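Local coordinates for type 3 secretion system translocon protein SctE (Shigella flexneri, PDB 3U0C) that forms, together with IpaC, a pore in the host membrane through which type III secretion effectors pass into the target cell, at residues S124-L129 against A166-R171; R110-Q115 against Q176-I181; L92-K97 against K194-F199. All coordinates share one frame; numbering follows the deposited sequence.

Interaction 1. Residues S124-L129 against A166-R171; sequences SKIKDL and AAVKDR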
# COMPACT_ATOMS: atom_id res chain seq x y z
N SER A 124 18.73 -3.69 16.16
CA SER A 124 19.28 -4.55 17.21
C SER A 124 20.69 -5.04 16.88
O SER A 124 21.65 -4.79 17.62
CB SER A 124 18.39 -5.78 17.43
OG SER A 124 17.25 -5.44 18.18
N LYS A 125 20.79 -5.77 15.78
CA LYS A 125 22.05 -6.30 15.33
C LYS A 125 23.13 -5.23 15.43
O LYS A 125 24.27 -5.52 15.75
CB LYS A 125 21.91 -6.77 13.90
CG LYS A 125 23.14 -7.43 13.34
CD LYS A 125 22.88 -7.93 11.91
CE LYS A 125 24.13 -8.62 11.36
NZ LYS A 125 23.90 -9.14 9.98
N ILE A 126 22.75 -3.98 15.14
CA ILE A 126 23.71 -2.88 15.14
C ILE A 126 24.07 -2.44 16.55
O ILE A 126 25.24 -2.20 16.86
CB ILE A 126 23.18 -1.65 14.36
CG1 ILE A 126 23.01 -2.01 12.87
CG2 ILE A 126 24.12 -0.46 14.51
CD1 ILE A 126 22.45 -0.88 12.05
N LYS A 127 23.07 -2.33 17.40
CA LYS A 127 23.32 -1.91 18.77
C LYS A 127 24.15 -2.98 19.47
O LYS A 127 24.82 -2.70 20.48
CB LYS A 127 22.01 -1.66 19.51
CG LYS A 127 22.19 -1.16 20.95
CD LYS A 127 20.81 -0.99 21.62
CE LYS A 127 20.92 -0.45 23.06
NZ LYS A 127 19.56 0.02 23.48
N ASP A 128 24.14 -4.19 18.93
CA ASP A 128 24.89 -5.28 19.52
C ASP A 128 26.32 -5.32 19.00
O ASP A 128 27.27 -5.63 19.75
CB ASP A 128 24.21 -6.61 19.23
CG ASP A 128 24.66 -7.69 20.16
OD1 ASP A 128 24.48 -7.50 21.39
OD2 ASP A 128 25.22 -8.70 19.69
N LEU A 129 26.48 -5.03 17.72
CA LEU A 129 27.82 -4.95 17.16
C LEU A 129 28.54 -3.72 17.67
O LEU A 129 29.75 -3.68 17.68
CB LEU A 129 27.75 -4.94 15.64
CG LEU A 129 27.34 -6.28 15.06
CD1 LEU A 129 26.60 -6.09 13.74
CD2 LEU A 129 28.57 -7.17 14.92
N ALA A 166 28.37 -3.26 7.25
CA ALA A 166 27.46 -3.98 6.36
C ALA A 166 26.04 -4.01 6.91
O ALA A 166 25.06 -4.02 6.14
CB ALA A 166 27.97 -5.38 6.07
N ALA A 167 25.92 -3.99 8.24
CA ALA A 167 24.62 -3.97 8.90
C ALA A 167 23.99 -2.59 8.90
O ALA A 167 22.76 -2.47 9.00
CB ALA A 167 24.71 -4.50 10.31
N VAL A 168 24.81 -1.54 8.81
CA VAL A 168 24.25 -0.20 8.69
C VAL A 168 23.66 -0.07 7.29
O VAL A 168 22.54 0.42 7.12
CB VAL A 168 25.29 0.90 8.90
CG1 VAL A 168 24.77 2.22 8.32
CG2 VAL A 168 25.63 1.05 10.38
N LYS A 169 24.42 -0.55 6.31
CA LYS A 169 23.96 -0.57 4.93
C LYS A 169 22.62 -1.28 4.85
O LYS A 169 21.63 -0.73 4.35
CB LYS A 169 24.97 -1.32 4.06
CG LYS A 169 24.68 -1.24 2.58
CD LYS A 169 25.93 -1.62 1.77
CE LYS A 169 25.73 -2.90 0.97
NZ LYS A 169 27.02 -3.41 0.41
N ASP A 170 22.60 -2.50 5.36
CA ASP A 170 21.43 -3.34 5.22
C ASP A 170 20.23 -2.70 5.91
O ASP A 170 19.10 -2.80 5.41
CB ASP A 170 21.68 -4.75 5.74
CG ASP A 170 20.53 -5.70 5.44
OD1 ASP A 170 20.30 -6.03 4.26
OD2 ASP A 170 19.85 -6.11 6.41
N ARG A 171 20.50 -2.01 7.01
CA ARG A 171 19.47 -1.29 7.74
C ARG A 171 18.83 -0.20 6.88
O ARG A 171 17.61 -0.10 6.81
CB ARG A 171 20.05 -0.67 9.02
CG ARG A 171 19.01 -0.15 9.99
CD ARG A 171 19.02 1.37 10.04
NE ARG A 171 18.12 1.88 11.07
CZ ARG A 171 17.19 2.81 10.85
NH1 ARG A 171 17.04 3.33 9.64
NH2 ARG A 171 16.41 3.22 11.85
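Lys125 meets Ala167 with the aliphatic part of its chain: the methylene CD lies 4.2 Å from Ala167 CB, and the chain is fully extended, its CD-to-NZ end running alongside the alanine. NZ stands 6.2 Å from Asp170 OD2, too far for contact, so any attraction between the two opposite charges is probably weak.

Ile126 carries most of the contact. Its CG1 branch is anti to the carbonyl carbon (chi1 -64°), and a second anti torsion (chi2 178°) extends CD1 onto the facing helix. There CD1 sits 3.5 Å from Ala167 O, a carbonyl already engaged by Arg171 N in the helical backbone, and 3.9 Å from Arg171 CB. The methyl also approaches Val168, whose CG2 is 4.1 Å from it, while one bond further back CG1 packs 4.0 Å from Ala167 CB. The side chains of Ile126 and Arg171 cross at about a right angle, the arginine offering only CB and CG; its guanidinium turns elsewhere, forming salt bridges with Glu175 and Asp123.

One turn on, Leu129 touches Ala167 CB with CD1. Most of the packing of this buried leucine is made outside the two segments, on Leu160, Lys163 and Lys164 of helix 150-197. Ala167 CB is thus the common partner of Lys125, Ile126 and Leu129, and the isoleucine lies over the alanine's backbone oxygen; the segment axes are 9.6 Å apart.

No hydrogen bond joins the two segments. The helices run at 159° to each other, and this apolar seam with charged side chains at its margin is characteristic of the long antiparallel coiled coil formed by helices 71-141 and 150-197 in the N-terminal region of IpaB.

Interaction 2. Residues R110-Q115 against Q176-I181; sequences RDYEKQ and QKTLSI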
# COMPACT_ATOMS: atom_id res chain seq x y z
N ARG A 110 0.32 -5.62 5.54
CA ARG A 110 1.10 -6.75 6.00
C ARG A 110 2.59 -6.58 5.68
O ARG A 110 3.44 -6.91 6.51
CB ARG A 110 0.56 -8.05 5.40
CG ARG A 110 -0.72 -8.55 6.04
CD ARG A 110 -1.07 -9.97 5.58
NE ARG A 110 -1.29 -10.05 4.13
CZ ARG A 110 -2.47 -9.86 3.54
NH1 ARG A 110 -3.55 -9.60 4.27
NH2 ARG A 110 -2.57 -9.94 2.22
N ASP A 111 2.89 -6.07 4.49
CA ASP A 111 4.27 -5.87 4.07
C ASP A 111 4.94 -4.82 4.94
O ASP A 111 6.08 -4.98 5.35
CB ASP A 111 4.34 -5.41 2.61
CG ASP A 111 3.98 -6.50 1.64
OD1 ASP A 111 4.08 -7.69 2.01
OD2 ASP A 111 3.60 -6.17 0.51
N TYR A 112 4.20 -3.75 5.20
CA TYR A 112 4.69 -2.67 6.03
C TYR A 112 5.08 -3.15 7.43
O TYR A 112 6.13 -2.79 7.93
CB TYR A 112 3.61 -1.61 6.15
CG TYR A 112 4.07 -0.32 6.77
CD1 TYR A 112 5.06 0.45 6.16
CD2 TYR A 112 3.49 0.16 7.93
CE1 TYR A 112 5.45 1.65 6.71
CE2 TYR A 112 3.87 1.36 8.48
CZ TYR A 112 4.85 2.09 7.87
OH TYR A 112 5.24 3.29 8.41
N GLU A 113 4.20 -3.93 8.03
CA GLU A 113 4.39 -4.49 9.36
C GLU A 113 5.57 -5.44 9.38
O GLU A 113 6.40 -5.39 10.29
CB GLU A 113 3.13 -5.24 9.79
CG GLU A 113 1.97 -4.35 10.16
CD GLU A 113 0.64 -5.11 10.26
OE1 GLU A 113 0.60 -6.32 9.94
OE2 GLU A 113 -0.37 -4.48 10.65
N LYS A 114 5.63 -6.31 8.38
CA LYS A 114 6.74 -7.24 8.26
C LYS A 114 8.08 -6.51 8.16
O LYS A 114 9.07 -6.91 8.79
CB LYS A 114 6.53 -8.16 7.05
CG LYS A 114 7.78 -8.91 6.63
CD LYS A 114 7.46 -10.01 5.62
CE LYS A 114 8.62 -11.01 5.50
NZ LYS A 114 8.30 -12.05 4.46
N GLN A 115 8.11 -5.43 7.39
CA GLN A 115 9.33 -4.65 7.19
C GLN A 115 9.72 -3.85 8.43
O GLN A 115 10.91 -3.73 8.73
CB GLN A 115 9.21 -3.71 6.00
CG GLN A 115 9.25 -4.41 4.67
CD GLN A 115 10.53 -5.18 4.48
OE1 GLN A 115 11.63 -4.67 4.74
NE2 GLN A 115 10.40 -6.42 4.02
N GLN A 176 14.39 2.02 3.73
CA GLN A 176 13.94 2.52 2.44
C GLN A 176 12.68 1.80 1.98
O GLN A 176 11.72 2.43 1.54
CB GLN A 176 15.05 2.37 1.39
CG GLN A 176 15.98 3.57 1.28
CD GLN A 176 15.35 4.84 1.82
OE1 GLN A 176 14.41 5.38 1.24
NE2 GLN A 176 15.86 5.32 2.95
N LYS A 177 12.70 0.47 2.09
CA LYS A 177 11.54 -0.34 1.71
C LYS A 177 10.32 0.03 2.54
O LYS A 177 9.23 0.20 2.00
CB LYS A 177 11.81 -1.83 1.86
CG LYS A 177 12.72 -2.39 0.80
CD LYS A 177 12.84 -3.89 0.96
CE LYS A 177 13.94 -4.46 0.08
NZ LYS A 177 13.85 -5.95 -0.02
N THR A 178 10.50 0.14 3.85
CA THR A 178 9.45 0.63 4.72
C THR A 178 8.78 1.89 4.16
O THR A 178 7.56 1.93 3.98
CB THR A 178 10.01 0.99 6.11
OG1 THR A 178 10.55 -0.18 6.73
CG2 THR A 178 8.90 1.54 6.97
N LEU A 179 9.61 2.89 3.88
CA LEU A 179 9.16 4.19 3.40
C LEU A 179 8.48 4.09 2.04
O LEU A 179 7.51 4.79 1.75
CB LEU A 179 10.35 5.16 3.33
CG LEU A 179 10.94 5.61 4.67
CD1 LEU A 179 12.12 6.57 4.49
CD2 LEU A 179 9.88 6.24 5.56
N SER A 180 9.01 3.19 1.21
CA SER A 180 8.49 2.92 -0.12
C SER A 180 7.08 2.32 -0.04
O SER A 180 6.16 2.74 -0.75
CB SER A 180 9.43 1.96 -0.85
OG SER A 180 8.90 1.58 -2.11
N ILE A 181 6.93 1.32 0.82
CA ILE A 181 5.64 0.70 1.08
C ILE A 181 4.63 1.73 1.57
O ILE A 181 3.51 1.78 1.09
CB ILE A 181 5.76 -0.43 2.13
CG1 ILE A 181 6.61 -1.57 1.59
CG2 ILE A 181 4.41 -0.95 2.52
CD1 ILE A 181 7.01 -2.55 2.68
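Within the antiparallel coiled coil of this translocator's N-terminal region, Tyr112 and Gln115 pack against Thr178 and Ile181 across helix axes 9.3 Å apart. Tyr112 has CG anti to its backbone N (chi1 -169°), and its ring presents an edge to the other helix: Thr178 O lies in the ring plane 3.5 Å from CE1, and Thr178 CG2 is equally near that carbon. Ile181 CG2 reaches the base of the same side chain, 3.8 Å from Tyr112 CB.

The other branch of Ile181 meets Gln115. Its CD1 comes to 3.5 Å from Gln115 CG, the two side chains crossing at about a right angle, and also touches Asp111 at the carbonyl O and CB. The chain of Gln115 is bent at chi2 (-59°), which sets CD; the amide OE1 rests 4.0 Å from Lys177 CD, against the methylene chain rather than the ammonium group. Thr178 OG1 lies 3.8 Å from Gln115 CB; it is hydrogen-bonded within its own helix, to Ile174 O. Mixed polar and apolar side chains, meeting by van der Waals contact of carbon with carbon and carbon with oxygen, without an interhelical hydrogen bond, make this a solvent-bordered part of a two-helix antiparallel coiled coil.

Interaction 3. Residues L92-K97 against K194-F199; sequences LEFSDK and KEIDSF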
# COMPACT_ATOMS: atom_id res chain seq x y z
N LEU A 92 -20.79 -1.26 -10.97
CA LEU A 92 -20.01 -2.50 -11.09
C LEU A 92 -18.51 -2.23 -11.08
O LEU A 92 -17.74 -2.97 -10.48
CB LEU A 92 -20.36 -3.23 -12.38
CG LEU A 92 -21.68 -3.99 -12.45
CD1 LEU A 92 -21.92 -4.47 -13.88
CD2 LEU A 92 -21.68 -5.13 -11.46
N GLU A 93 -18.12 -1.19 -11.80
CA GLU A 93 -16.75 -0.80 -11.99
C GLU A 93 -16.15 -0.38 -10.65
O GLU A 93 -15.07 -0.82 -10.27
CB GLU A 93 -16.73 0.37 -12.97
CG GLU A 93 -15.39 0.98 -13.29
CD GLU A 93 -15.55 2.32 -13.96
OE1 GLU A 93 -15.98 2.36 -15.15
OE2 GLU A 93 -15.29 3.35 -13.30
N PHE A 94 -16.89 0.47 -9.94
CA PHE A 94 -16.50 0.96 -8.62
C PHE A 94 -16.35 -0.17 -7.62
O PHE A 94 -15.40 -0.21 -6.83
CB PHE A 94 -17.55 1.93 -8.10
CG PHE A 94 -17.16 2.66 -6.84
CD1 PHE A 94 -16.38 3.80 -6.91
CD2 PHE A 94 -17.62 2.24 -5.61
CE1 PHE A 94 -16.05 4.49 -5.77
CE2 PHE A 94 -17.28 2.93 -4.46
CZ PHE A 94 -16.51 4.05 -4.55
N SER A 95 -17.31 -1.09 -7.64
CA SER A 95 -17.28 -2.23 -6.75
C SER A 95 -16.01 -3.05 -6.95
O SER A 95 -15.35 -3.43 -5.98
CB SER A 95 -18.50 -3.10 -6.94
OG SER A 95 -18.49 -4.19 -6.03
N ASP A 96 -15.66 -3.32 -8.20
CA ASP A 96 -14.50 -4.16 -8.51
C ASP A 96 -13.23 -3.47 -8.03
O ASP A 96 -12.37 -4.09 -7.42
CB ASP A 96 -14.39 -4.45 -10.01
CG ASP A 96 -15.46 -5.43 -10.50
OD1 ASP A 96 -15.95 -6.26 -9.68
OD2 ASP A 96 -15.81 -5.39 -11.70
N LYS A 97 -13.15 -2.18 -8.32
CA LYS A 97 -11.99 -1.37 -8.02
C LYS A 97 -11.78 -1.21 -6.51
O LYS A 97 -10.65 -1.31 -6.01
CB LYS A 97 -12.17 0.00 -8.67
CG LYS A 97 -11.03 0.95 -8.42
CD LYS A 97 -9.74 0.40 -9.03
CE LYS A 97 -8.50 0.90 -8.30
NZ LYS A 97 -7.39 -0.06 -8.55
N LYS A 194 -9.47 9.30 -6.57
CA LYS A 194 -9.67 9.39 -8.01
C LYS A 194 -11.00 8.74 -8.39
O LYS A 194 -11.81 9.33 -9.07
CB LYS A 194 -8.52 8.69 -8.75
CG LYS A 194 -8.34 9.11 -10.21
CD LYS A 194 -7.34 8.19 -10.93
CE LYS A 194 -7.41 8.36 -12.46
NZ LYS A 194 -6.52 7.43 -13.26
N GLU A 195 -11.19 7.51 -7.92
CA GLU A 195 -12.39 6.74 -8.20
C GLU A 195 -13.66 7.41 -7.66
O GLU A 195 -14.68 7.46 -8.34
CB GLU A 195 -12.25 5.32 -7.66
CG GLU A 195 -11.12 4.51 -8.32
CD GLU A 195 -11.40 4.21 -9.80
OE1 GLU A 195 -12.55 4.44 -10.25
OE2 GLU A 195 -10.48 3.75 -10.50
N ILE A 196 -13.58 7.92 -6.44
CA ILE A 196 -14.71 8.60 -5.83
C ILE A 196 -15.08 9.85 -6.63
O ILE A 196 -16.26 10.14 -6.84
CB ILE A 196 -14.42 9.00 -4.37
CG1 ILE A 196 -14.38 7.77 -3.47
CG2 ILE A 196 -15.49 9.99 -3.88
CD1 ILE A 196 -15.71 7.40 -2.86
N ASP A 197 -14.08 10.59 -7.09
CA ASP A 197 -14.30 11.85 -7.77
C ASP A 197 -14.88 11.67 -9.17
O ASP A 197 -15.47 12.58 -9.73
CB ASP A 197 -13.01 12.66 -7.87
CG ASP A 197 -12.61 13.29 -6.55
OD1 ASP A 197 -13.44 13.35 -5.62
OD2 ASP A 197 -11.45 13.75 -6.46
N SER A 198 -14.71 10.48 -9.74
CA SER A 198 -15.20 10.26 -11.08
C SER A 198 -16.41 9.34 -11.08
O SER A 198 -16.83 8.86 -12.13
CB SER A 198 -14.10 9.68 -11.96
OG SER A 198 -14.03 8.28 -11.80
N PHE A 199 -16.97 9.08 -9.90
CA PHE A 199 -18.10 8.15 -9.82
C PHE A 199 -19.28 8.63 -10.67
O PHE A 199 -19.65 9.79 -10.60
CB PHE A 199 -18.54 7.92 -8.37
CG PHE A 199 -19.64 6.90 -8.24
CD1 PHE A 199 -19.37 5.56 -8.45
CD2 PHE A 199 -20.93 7.28 -7.94
CE1 PHE A 199 -20.36 4.62 -8.34
CE2 PHE A 199 -21.94 6.34 -7.84
CZ PHE A 199 -21.65 5.01 -8.04
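Phe94 and Phe199 form a T-shaped aromatic pair where the antiparallel coiled coil reaches the C-terminal end of helix 150-197. Phe94 has CG anti to its backbone N (chi1 -171°), and the far end of the ring approaches the other segment. The edge of Phe199 is directed at the face of Phe94, with centroids 5.2 Å apart and planes at 71°. Phe199, its CG likewise anti to the backbone N, touches with CD1, 3.8 Å from Phe94 CD1, and with CE1, 3.9 Å from Phe94 CB, an approach to the CB side of the ring. Phe199 follows Ser198, the first residue with non-helical backbone angles, and also packs on Lys90 and Asn91 of helix 71-141.

At the rim of Phe94, near its plane, Ile196 CD1 meets CZ at 3.8 Å, and Glu195 O lies 4.2 Å from CE1. Glu195 itself turns back on a bend at chi2 (-67°) toward Lys97, which is bent at chi2 as well. These two side chains cross at about a right angle and meet through the lysine methylenes, not as a salt bridge: NZ is 5.3 Å from Glu195 OE2 and makes a weak hydrogen bond to Gln191. Glu93 brings a like charge nearby, probably offset in part by its salt bridge to Lys90. Closest of all in the lysine-glutamate crossing is the carboxylate oxygen Glu195 OE2, 3.5 Å from Lys97 CG.

All three contacts join the same two helices, 71-141 and 150-197, and are nested in sequence: interaction 1 inside interaction 2, and that inside interaction 3. Interactions 1 and 3 lie on opposite sides of the chain's centre, about 44 Å apart between centres, with interaction 2 nearest the middle. Only interaction 1 is partly buried, built on aliphatic methyls over a small residue. The other two are surface contacts with larger buried areas: interaction 2 mixes a tyrosine edge, amide and aliphatic groups, whereas interaction 3, at the helix end, adds an aromatic pair and brings two carboxylates close together. None includes a hydrogen bond between its segments.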